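Local coordinates for uncharacterized protein (Chaetomium thermophilum, PDB 3LPZ) that probably acts, as the alpha-solenoid Get4 of the Get pathway, in targeting tail-anchored membrane proteins together with its partner Get5, at residues 61-66 with 104-109; 49-54 with 86-91; 175-180 with 187-192. All coordinates share one frame; numbering follows the deposited sequence.

In the fold
From the N terminus, helix 51-67 and the two residues before it supply the first segments of two contacts. Interaction 2 (49-54 with 86-91) joins its start to the end of helix 71-88 and closes an antiparallel helical hairpin. Interaction 1 (61-66 with 104-109) joins its later part to the turn after helix 94-104. The segments of these two alternate along the chain, so the loops cross; their nearest atoms are about 8 Å apart. Interaction 3 (175-180 with 187-192) follows in series and closes a short connection between helices 166-179 and 186-199. Its centre lies about 44 Å from that of interaction 2, on the opposite side of the chain's centre.

Interaction 1 (61-66 with 104-109); sequences VSQTLL and LRLFQP
Leu66 packs against Leu106 and Phe107. Leu66 CB meets Leu106 CB at 3.7 Å, where the two backbones come nearest. The two methyls of Leu66 reach on to the ring of Phe107. Leu66 CD2 lies over one face of the Phe107 ring, 4.2 Å from its centroid and 16° off the normal, a CH-pi contact. Leu66 CD1 comes near the same ring at CE1. The other branch of the contact is Leu106 CD1, which rests on Gln63 CB at 3.7 Å and crosses that side chain at about a right angle. The Gln63 chain is extended beyond CG, and its aliphatic base does the touching.

No direct hydrogen bond spans the segments. A water bridges them instead. It donates to Leu66 O at 2.8 Å and to Leu106 O at 3.0 Å, and so links the two backbones beside the leucines. A type I turn from Leu104 to Phe107 presents Leu106 to the helix. Phe107 CB points away from helix 51-67, but CG lies anti to the carbonyl carbon (chi1 -79°), which brings the ring back within reach of Leu66.

The Phe107 ring also meets Phe117 of helix 112-128, while Leu104 packs on helices 112-128 and 136-148. On the other side of the contact, Val61 and Leu65 touch helices 11-25 and 71-88. The contact thus ties helix 51-67 to the turn between helices 94-104 and 112-128.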
loop_
_atom_site.group_PDB
_atom_site.type_symbol
_atom_site.label_atom_id
_atom_site.label_comp_id
_atom_site.label_asym_id
_atom_site.label_seq_id
_atom_site.Cartn_x
_atom_site.Cartn_y
_atom_site.Cartn_z
ATOM N N VAL A 61 -1.385 -24.126 -16.258
ATOM C CA VAL A 61 -1.454 -25.277 -15.359
ATOM C C VAL A 61 -1.514 -24.847 -13.880
ATOM O O VAL A 61 -2.203 -25.484 -13.063
ATOM C CB VAL A 61 -0.294 -26.292 -15.597
ATOM C CG1 VAL A 61 -0.311 -27.419 -14.525
ATOM C CG2 VAL A 61 -0.342 -26.895 -17.051
ATOM N N SER A 62 -0.789 -23.782 -13.537
ATOM C CA SER A 62 -0.883 -23.200 -12.203
ATOM C C SER A 62 -2.329 -22.834 -11.874
ATOM O O SER A 62 -2.836 -23.178 -10.796
ATOM C CB SER A 62 -0.035 -21.929 -12.069
ATOM O OG SER A 62 -0.361 -21.314 -10.827
ATOM N N GLN A 63 -2.977 -22.124 -12.795
ATOM C CA GLN A 63 -4.366 -21.721 -12.590
ATOM C C GLN A 63 -5.300 -22.940 -12.476
ATOM O O GLN A 63 -6.207 -22.966 -11.604
ATOM C CB GLN A 63 -4.827 -20.729 -13.663
ATOM C CG GLN A 63 -3.998 -19.435 -13.602
ATOM C CD GLN A 63 -4.314 -18.445 -14.691
ATOM O OE1 GLN A 63 -5.260 -18.635 -15.437
ATOM N NE2 GLN A 63 -3.518 -17.369 -14.788
ATOM N N THR A 64 -5.081 -23.951 -13.317
ATOM C CA THR A 64 -5.894 -25.177 -13.195
ATOM C C THR A 64 -5.751 -25.856 -11.831
ATOM O O THR A 64 -6.749 -26.319 -11.231
ATOM C CB THR A 64 -5.599 -26.196 -14.317
ATOM O OG1 THR A 64 -5.881 -25.591 -15.579
ATOM C CG2 THR A 64 -6.486 -27.442 -14.158
ATOM N N LEU A 65 -4.511 -25.936 -11.341
ATOM C CA LEU A 65 -4.263 -26.553 -10.041
ATOM C C LEU A 65 -4.941 -25.747 -8.947
ATOM O O LEU A 65 -5.591 -26.309 -8.070
ATOM C CB LEU A 65 -2.772 -26.645 -9.758
ATOM C CG LEU A 65 -2.049 -27.782 -10.484
ATOM C CD1 LEU A 65 -0.569 -27.480 -10.650
ATOM C CD2 LEU A 65 -2.262 -29.107 -9.749
ATOM N N LEU A 66 -4.783 -24.425 -9.010
ATOM C CA LEU A 66 -5.430 -23.533 -8.036
ATOM C C LEU A 66 -6.960 -23.654 -8.052
ATOM O O LEU A 66 -7.575 -23.649 -6.995
ATOM C CB LEU A 66 -4.983 -22.058 -8.208
ATOM C CG LEU A 66 -3.495 -21.799 -7.924
ATOM C CD1 LEU A 66 -3.030 -20.395 -8.432
ATOM C CD2 LEU A 66 -3.209 -21.949 -6.429
ATOM N N LEU A 104 -3.042 -15.007 -8.853
ATOM C CA LEU A 104 -3.295 -14.365 -7.550
ATOM C C LEU A 104 -4.722 -14.566 -7.052
ATOM O O LEU A 104 -4.950 -14.937 -5.881
ATOM C CB LEU A 104 -3.024 -12.851 -7.638
ATOM C CG LEU A 104 -3.164 -12.051 -6.324
ATOM C CD1 LEU A 104 -2.181 -12.570 -5.288
ATOM C CD2 LEU A 104 -2.956 -10.508 -6.531
ATOM N N ARG A 105 -5.679 -14.302 -7.942
ATOM C CA ARG A 105 -7.083 -14.303 -7.569
ATOM C C ARG A 105 -7.608 -15.721 -7.330
ATOM O O ARG A 105 -8.670 -15.893 -6.757
ATOM C CB ARG A 105 -7.913 -13.607 -8.636
ATOM C CG ARG A 105 -7.613 -12.105 -8.727
ATOM C CD ARG A 105 -8.670 -11.441 -9.604
ATOM N NE ARG A 105 -8.462 -10.003 -9.854
ATOM C CZ ARG A 105 -8.815 -9.022 -9.023
ATOM N NH1 ARG A 105 -9.358 -9.308 -7.839
ATOM N NH2 ARG A 105 -8.610 -7.743 -9.370
ATOM N N LEU A 106 -6.860 -16.738 -7.756
ATOM C CA LEU A 106 -7.294 -18.121 -7.524
ATOM C C LEU A 106 -6.744 -18.788 -6.267
ATOM O O LEU A 106 -7.172 -19.889 -5.925
ATOM C CB LEU A 106 -7.049 -18.983 -8.767
ATOM C CG LEU A 106 -7.873 -18.640 -10.026
ATOM C CD1 LEU A 106 -7.246 -19.320 -11.261
ATOM C CD2 LEU A 106 -9.335 -19.045 -9.894
ATOM N N PHE A 107 -5.817 -18.143 -5.565
ATOM C CA PHE A 107 -5.355 -18.669 -4.281
ATOM C C PHE A 107 -6.441 -18.513 -3.217
ATOM O O PHE A 107 -7.136 -17.489 -3.199
ATOM C CB PHE A 107 -4.179 -17.872 -3.739
ATOM C CG PHE A 107 -2.858 -18.199 -4.353
ATOM C CD1 PHE A 107 -2.396 -17.482 -5.464
ATOM C CD2 PHE A 107 -2.021 -19.159 -3.767
ATOM C CE1 PHE A 107 -1.134 -17.747 -6.008
ATOM C CE2 PHE A 107 -0.778 -19.425 -4.308
ATOM C CZ PHE A 107 -0.319 -18.708 -5.418
ATOM N N GLN A 108 -6.544 -19.488 -2.311
ATOM C CA GLN A 108 -7.292 -19.291 -1.065
ATOM C C GLN A 108 -6.535 -18.287 -0.209
ATOM O O GLN A 108 -5.316 -18.355 -0.154
ATOM C CB GLN A 108 -7.410 -20.601 -0.274
ATOM C CG GLN A 108 -8.383 -21.590 -0.880
ATOM C CD GLN A 108 -9.807 -21.094 -0.790
ATOM O OE1 GLN A 108 -10.556 -21.187 -1.750
ATOM N NE2 GLN A 108 -10.179 -20.532 0.361
ATOM N N PRO A 109 -7.255 -17.368 0.476
ATOM C CA PRO A 109 -6.647 -16.367 1.355
ATOM C C PRO A 109 -5.656 -16.945 2.340
ATOM O O PRO A 109 -4.617 -16.331 2.605
ATOM C CB PRO A 109 -7.852 -15.802 2.115
ATOM C CG PRO A 109 -8.940 -15.918 1.183
ATOM C CD PRO A 109 -8.709 -17.166 0.367
HETATM O O HOH W 1 -6.697 -22.490 -4.556
#

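Interaction 2 (49-54 with 86-91); sequences GNWAAA and RQAGQR
Trp51 lays one face of its indole over Ala88 and the backbone of Gln87. The methyl of Ala88 sits over the five-membered ring. Ala88 CB is 3.7 Å from the centroid of the Trp51 five-membered ring and 27° off the normal, a CH-pi contact. The nearest single pair is Trp51 CG with Ala88 CB, at 3.4 Å. CA of Ala88 lies 3.7 Å above the Trp51 indole plane, over its centre. The six-membered part of the indole continues onto Gln87, where Trp51 CH2 meets Gln87 CB at 3.7 Å. Gln87 O is over the same face, offset toward the rim. The Gln87 side chain crosses the tryptophan at about a right angle, and its amide plane is turned 64° from the ring. CG of Trp51 stands anti to the carbonyl carbon (chi1 -58°), which carries the indole toward helix 71-88; the turn about CB-CG sets its flat side against Ala88. CA of Gly49 lies over the opposite face, so the ring is sandwiched between its own loop and helix 71-88. Replacing Trp51 by alanine removes the indole, which would probably leave the Ala88 methyl without its aromatic face and a gap between the start of helix 51-67 and the end of helix 71-88.

Both ends are capped. Asn50 is the N-cap of helix 51-67, and its OD1 accepts from Ala53 N at 3.3 Å, with the donor well above the carbonyl plane. Gly89, with positive phi, ends helix 71-88 in a Schellman motif. Beyond it, Gln90 NE2 makes a nearly straight bond to Arg91 O.

This is a surface contact between consecutive helices of the solenoid. Trp51 also touches Ser46 of helix 28-47 and Thr84 of helix 71-88. Arg86 bridges onward to Glu120 and Asp123 of helix 112-128.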
loop_
_atom_site.group_PDB
_atom_site.type_symbol
_atom_site.label_atom_id
_atom_site.label_comp_id
_atom_site.label_asym_id
_atom_site.label_seq_id
_atom_site.Cartn_x
_atom_site.Cartn_y
_atom_site.Cartn_z
ATOM N N GLY A 49 15.426 -21.451 -24.445
ATOM C CA GLY A 49 15.087 -20.043 -24.678
ATOM C C GLY A 49 13.672 -19.806 -25.205
ATOM O O GLY A 49 13.354 -18.699 -25.678
ATOM N N ASN A 50 12.822 -20.823 -25.158
ATOM C CA ASN A 50 11.427 -20.629 -25.546
ATOM C C ASN A 50 10.638 -20.227 -24.286
ATOM O O ASN A 50 9.879 -21.023 -23.686
ATOM C CB ASN A 50 10.832 -21.869 -26.233
ATOM C CG ASN A 50 9.491 -21.563 -26.919
ATOM O OD1 ASN A 50 8.922 -20.461 -26.752
ATOM N ND2 ASN A 50 8.988 -22.527 -27.705
ATOM N N TRP A 51 10.869 -18.988 -23.870
ATOM C CA TRP A 51 10.265 -18.464 -22.650
ATOM C C TRP A 51 8.765 -18.355 -22.772
ATOM O O TRP A 51 8.059 -18.578 -21.780
ATOM C CB TRP A 51 10.849 -17.087 -22.308
ATOM C CG TRP A 51 12.331 -17.163 -22.157
ATOM C CD1 TRP A 51 13.280 -16.666 -23.024
ATOM C CD2 TRP A 51 13.047 -17.809 -21.103
ATOM N NE1 TRP A 51 14.530 -16.953 -22.557
ATOM C CE2 TRP A 51 14.420 -17.649 -21.378
ATOM C CE3 TRP A 51 12.660 -18.483 -19.936
ATOM C CZ2 TRP A 51 15.412 -18.136 -20.528
ATOM C CZ3 TRP A 51 13.645 -18.976 -19.097
ATOM C CH2 TRP A 51 15.003 -18.804 -19.399
ATOM N N ALA A 52 8.287 -18.025 -23.976
ATOM C CA ALA A 52 6.857 -17.836 -24.195
ATOM C C ALA A 52 6.084 -19.142 -23.947
ATOM O O ALA A 52 4.995 -19.120 -23.393
ATOM C CB ALA A 52 6.577 -17.279 -25.592
ATOM N N ALA A 53 6.668 -20.261 -24.367
ATOM C CA ALA A 53 6.096 -21.580 -24.118
ATOM C C ALA A 53 6.108 -21.917 -22.625
ATOM O O ALA A 53 5.093 -22.335 -22.074
ATOM C CB ALA A 53 6.850 -22.650 -24.920
ATOM N N ALA A 54 7.256 -21.735 -21.976
ATOM C CA ALA A 54 7.361 -22.059 -20.568
ATOM C C ALA A 54 6.308 -21.277 -19.775
ATOM O O ALA A 54 5.660 -21.835 -18.895
ATOM C CB ALA A 54 8.755 -21.740 -20.041
ATOM N N ARG A 86 11.621 -13.600 -14.573
ATOM C CA ARG A 86 12.977 -13.125 -14.252
ATOM C C ARG A 86 14.063 -13.633 -15.173
ATOM O O ARG A 86 14.865 -12.846 -15.675
ATOM C CB ARG A 86 13.369 -13.580 -12.869
ATOM C CG ARG A 86 12.656 -12.914 -11.820
ATOM C CD ARG A 86 13.375 -13.222 -10.527
ATOM N NE ARG A 86 12.714 -12.538 -9.440
ATOM C CZ ARG A 86 11.909 -13.123 -8.571
ATOM N NH1 ARG A 86 11.668 -14.448 -8.646
ATOM N NH2 ARG A 86 11.371 -12.386 -7.618
ATOM N N GLN A 87 14.108 -14.957 -15.353
ATOM C CA GLN A 87 15.106 -15.608 -16.198
ATOM C C GLN A 87 14.988 -15.195 -17.665
ATOM O O GLN A 87 15.979 -15.092 -18.370
ATOM C CB GLN A 87 14.962 -17.125 -16.116
ATOM C CG GLN A 87 15.441 -17.700 -14.831
ATOM C CD GLN A 87 15.571 -19.198 -14.938
ATOM O OE1 GLN A 87 16.683 -19.722 -15.006
ATOM N NE2 GLN A 87 14.440 -19.898 -15.014
ATOM N N ALA A 88 13.760 -14.975 -18.106
ATOM C CA ALA A 88 13.487 -14.494 -19.455
ATOM C C ALA A 88 13.824 -13.008 -19.631
ATOM O O ALA A 88 13.826 -12.524 -20.739
ATOM C CB ALA A 88 12.019 -14.724 -19.787
ATOM N N GLY A 89 14.085 -12.288 -18.540
ATOM C CA GLY A 89 14.205 -10.832 -18.623
ATOM C C GLY A 89 12.899 -10.150 -19.067
ATOM O O GLY A 89 12.932 -9.081 -19.680
ATOM N N GLN A 90 11.758 -10.777 -18.760
ATOM C CA GLN A 90 10.436 -10.242 -19.096
ATOM C C GLN A 90 10.133 -8.978 -18.257
ATOM O O GLN A 90 10.051 -9.037 -17.024
ATOM C CB GLN A 90 9.338 -11.315 -18.894
ATOM C CG GLN A 90 7.892 -10.782 -19.144
ATOM C CD GLN A 90 7.707 -10.330 -20.566
ATOM O OE1 GLN A 90 7.841 -11.127 -21.476
ATOM N NE2 GLN A 90 7.415 -9.047 -20.771
ATOM N N ARG A 91 10.013 -7.833 -18.931
ATOM C CA ARG A 91 9.613 -6.604 -18.249
ATOM C C ARG A 91 8.122 -6.626 -17.900
ATOM O O ARG A 91 7.338 -7.315 -18.535
ATOM C CB ARG A 91 9.923 -5.367 -19.103
ATOM C CG ARG A 91 11.306 -5.351 -19.756
ATOM C CD ARG A 91 12.286 -4.391 -19.113
ATOM N NE ARG A 91 11.693 -3.137 -18.621
ATOM C CZ ARG A 91 12.157 -2.513 -17.539
ATOM N NH1 ARG A 91 13.201 -3.028 -16.879
ATOM N NH2 ARG A 91 11.593 -1.397 -17.105
#

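Interaction 3 (175-180 with 187-192); sequences YEWYKQ and PLYCAR
Tyr189 lays one ring face against the backbone of Trp177 and Tyr178. CA of Tyr178 stands over the centre of the Tyr189 ring, 3.7 Å from its centroid, a CH-pi contact. Tyr178 CB reaches CD2 of Tyr189 at 3.6 Å. The Tyr178 CG lies anti to the backbone N (chi1 157°), and its ring runs off away from helix 186-199. Its hydroxyl is hydrogen-bonded to Ser183 O.

Among aromatic contacts, Tyr189 also presents CE1 to one face of Trp177, with Trp177 CG at 3.7 Å. The planes of the two rings are 56° apart, so the pair is oblique. Arg192 NE lies 3.9 Å from Trp177 CZ3, with the guanidinium perpendicular to the indole. Its NH2 is held in a salt bridge to Glu156.

The polar links go through Tyr189 OH. A water donates to Tyr189 OH at 2.7 Å and to Trp177 O at 2.8 Å, which joins the two helices beside the ring. The same hydroxyl is hydrogen-bonded to Asp181. Two partners thus hold the hydroxyl of a ring whose face lies on helix 166-179.

The two segments run nearly antiparallel, at 156°, with axes 9.1 Å apart, as in a helical hairpin. Trp177 is also edge-to-face with Phe152. Tyr175 and Cys190 pack on Phe213 of helix 203-220, while Pro187, Cys190 and Ala191 touch helix 243-256.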
loop_
_atom_site.group_PDB
_atom_site.type_symbol
_atom_site.label_atom_id
_atom_site.label_comp_id
_atom_site.label_asym_id
_atom_site.label_seq_id
_atom_site.Cartn_x
_atom_site.Cartn_y
_atom_site.Cartn_z
ATOM N N TYR A 175 -12.401 4.181 6.791
ATOM C CA TYR A 175 -13.719 4.486 7.330
ATOM C C TYR A 175 -14.364 3.239 7.981
ATOM O O TYR A 175 -14.948 3.347 9.062
ATOM C CB TYR A 175 -14.687 5.078 6.275
ATOM C CG TYR A 175 -15.870 5.682 6.976
ATOM C CD1 TYR A 175 -15.748 6.918 7.596
ATOM C CD2 TYR A 175 -17.078 5.003 7.086
ATOM C CE1 TYR A 175 -16.783 7.492 8.282
ATOM C CE2 TYR A 175 -18.163 5.587 7.795
ATOM C CZ TYR A 175 -17.979 6.832 8.398
ATOM O OH TYR A 175 -18.988 7.453 9.099
ATOM N N GLU A 176 -14.274 2.076 7.332
ATOM C CA GLU A 176 -14.792 0.818 7.937
ATOM C C GLU A 176 -14.101 0.514 9.260
ATOM O O GLU A 176 -14.736 0.077 10.243
ATOM C CB GLU A 176 -14.650 -0.389 6.991
ATOM C CG GLU A 176 -15.599 -0.358 5.797
ATOM C CD GLU A 176 -17.086 -0.281 6.200
ATOM O OE1 GLU A 176 -17.538 -1.090 7.049
ATOM O OE2 GLU A 176 -17.799 0.599 5.675
ATOM N N TRP A 177 -12.800 0.748 9.297
ATOM C CA TRP A 177 -12.044 0.531 10.517
ATOM C C TRP A 177 -12.479 1.503 11.619
ATOM O O TRP A 177 -12.675 1.107 12.766
ATOM C CB TRP A 177 -10.558 0.694 10.248
ATOM C CG TRP A 177 -9.645 -0.137 11.081
ATOM C CD1 TRP A 177 -9.981 -0.974 12.123
ATOM C CD2 TRP A 177 -8.227 -0.225 10.932
ATOM N NE1 TRP A 177 -8.840 -1.572 12.636
ATOM C CE2 TRP A 177 -7.753 -1.139 11.913
ATOM C CE3 TRP A 177 -7.303 0.395 10.070
ATOM C CZ2 TRP A 177 -6.387 -1.456 12.051
ATOM C CZ3 TRP A 177 -5.954 0.069 10.191
ATOM C CH2 TRP A 177 -5.505 -0.851 11.181
ATOM N N TYR A 178 -12.648 2.774 11.262
ATOM C CA TYR A 178 -13.150 3.794 12.194
ATOM C C TYR A 178 -14.500 3.431 12.833
ATOM O O TYR A 178 -14.744 3.718 14.014
ATOM C CB TYR A 178 -13.281 5.125 11.451
ATOM C CG TYR A 178 -14.264 6.099 12.082
ATOM C CD1 TYR A 178 -13.996 6.697 13.322
ATOM C CD2 TYR A 178 -15.454 6.434 11.434
ATOM C CE1 TYR A 178 -14.869 7.602 13.889
ATOM C CE2 TYR A 178 -16.355 7.356 12.006
ATOM C CZ TYR A 178 -16.045 7.934 13.228
ATOM O OH TYR A 178 -16.926 8.845 13.811
ATOM N N LYS A 179 -15.378 2.811 12.054
ATOM C CA LYS A 179 -16.719 2.462 12.564
ATOM C C LYS A 179 -16.670 1.401 13.676
ATOM O O LYS A 179 -17.633 1.234 14.419
ATOM C CB LYS A 179 -17.596 1.970 11.428
ATOM C CG LYS A 179 -18.015 3.075 10.499
ATOM C CD LYS A 179 -18.710 2.475 9.294
ATOM C CE LYS A 179 -20.199 2.398 9.531
ATOM N NZ LYS A 179 -20.798 1.312 8.703
ATOM N N GLN A 180 -15.547 0.702 13.779
ATOM C CA GLN A 180 -15.331 -0.251 14.858
ATOM C C GLN A 180 -14.752 0.440 16.093
ATOM O O GLN A 180 -14.532 -0.203 17.113
ATOM C CB GLN A 180 -14.405 -1.391 14.402
ATOM C CG GLN A 180 -14.948 -2.183 13.199
ATOM C CD GLN A 180 -13.974 -3.218 12.666
ATOM O OE1 GLN A 180 -14.186 -3.785 11.587
ATOM N NE2 GLN A 180 -12.901 -3.453 13.387
ATOM N N PRO A 187 -10.606 11.629 13.038
ATOM C CA PRO A 187 -9.387 12.221 12.444
ATOM C C PRO A 187 -8.198 11.264 12.394
ATOM O O PRO A 187 -7.355 11.388 11.503
ATOM C CB PRO A 187 -9.055 13.396 13.383
ATOM C CG PRO A 187 -10.351 13.611 14.221
ATOM C CD PRO A 187 -10.977 12.283 14.315
ATOM N N LEU A 188 -8.131 10.311 13.333
ATOM C CA LEU A 188 -7.034 9.332 13.362
ATOM C C LEU A 188 -7.084 8.396 12.151
ATOM O O LEU A 188 -6.062 8.064 11.576
ATOM C CB LEU A 188 -7.056 8.517 14.657
ATOM C CG LEU A 188 -6.427 9.094 15.941
ATOM C CD1 LEU A 188 -6.464 10.605 16.062
ATOM C CD2 LEU A 188 -6.997 8.369 17.201
ATOM N N TYR A 189 -8.277 7.970 11.773
ATOM C CA TYR A 189 -8.434 7.093 10.627
ATOM C C TYR A 189 -8.315 7.864 9.345
ATOM O O TYR A 189 -7.733 7.366 8.371
ATOM C CB TYR A 189 -9.746 6.306 10.707
ATOM C CG TYR A 189 -9.697 5.306 11.853
ATOM C CD1 TYR A 189 -9.078 4.060 11.689
ATOM C CD2 TYR A 189 -10.185 5.640 13.124
ATOM C CE1 TYR A 189 -8.998 3.148 12.757
ATOM C CE2 TYR A 189 -10.111 4.736 14.185
ATOM C CZ TYR A 189 -9.515 3.501 13.992
ATOM O OH TYR A 189 -9.425 2.621 15.036
ATOM N N CYS A 190 -8.794 9.102 9.349
ATOM C CA CYS A 190 -8.600 9.948 8.183
ATOM C C CYS A 190 -7.096 10.140 7.913
ATOM O O CYS A 190 -6.658 10.021 6.757
ATOM C CB CYS A 190 -9.326 11.298 8.358
ATOM S SG CYS A 190 -9.329 12.276 6.859
ATOM N N ALA A 191 -6.323 10.381 8.984
ATOM C CA ALA A 191 -4.884 10.594 8.883
ATOM C C ALA A 191 -4.160 9.379 8.326
ATOM O O ALA A 191 -3.246 9.545 7.564
ATOM C CB ALA A 191 -4.277 11.026 10.211
ATOM N N ARG A 192 -4.594 8.167 8.685
ATOM C CA ARG A 192 -4.030 6.930 8.108
ATOM C C ARG A 192 -4.236 6.802 6.597
ATOM O O ARG A 192 -3.481 6.075 5.941
ATOM C CB ARG A 192 -4.563 5.678 8.830
ATOM C CG ARG A 192 -4.175 5.630 10.326
ATOM C CD ARG A 192 -4.586 4.280 10.976
ATOM N NE ARG A 192 -3.704 3.185 10.563
ATOM C CZ ARG A 192 -2.475 2.981 11.040
ATOM N NH1 ARG A 192 -1.943 3.792 11.967
ATOM N NH2 ARG A 192 -1.764 1.946 10.605
HETATM O O HOH W 2 -11.095 0.441 15.006
#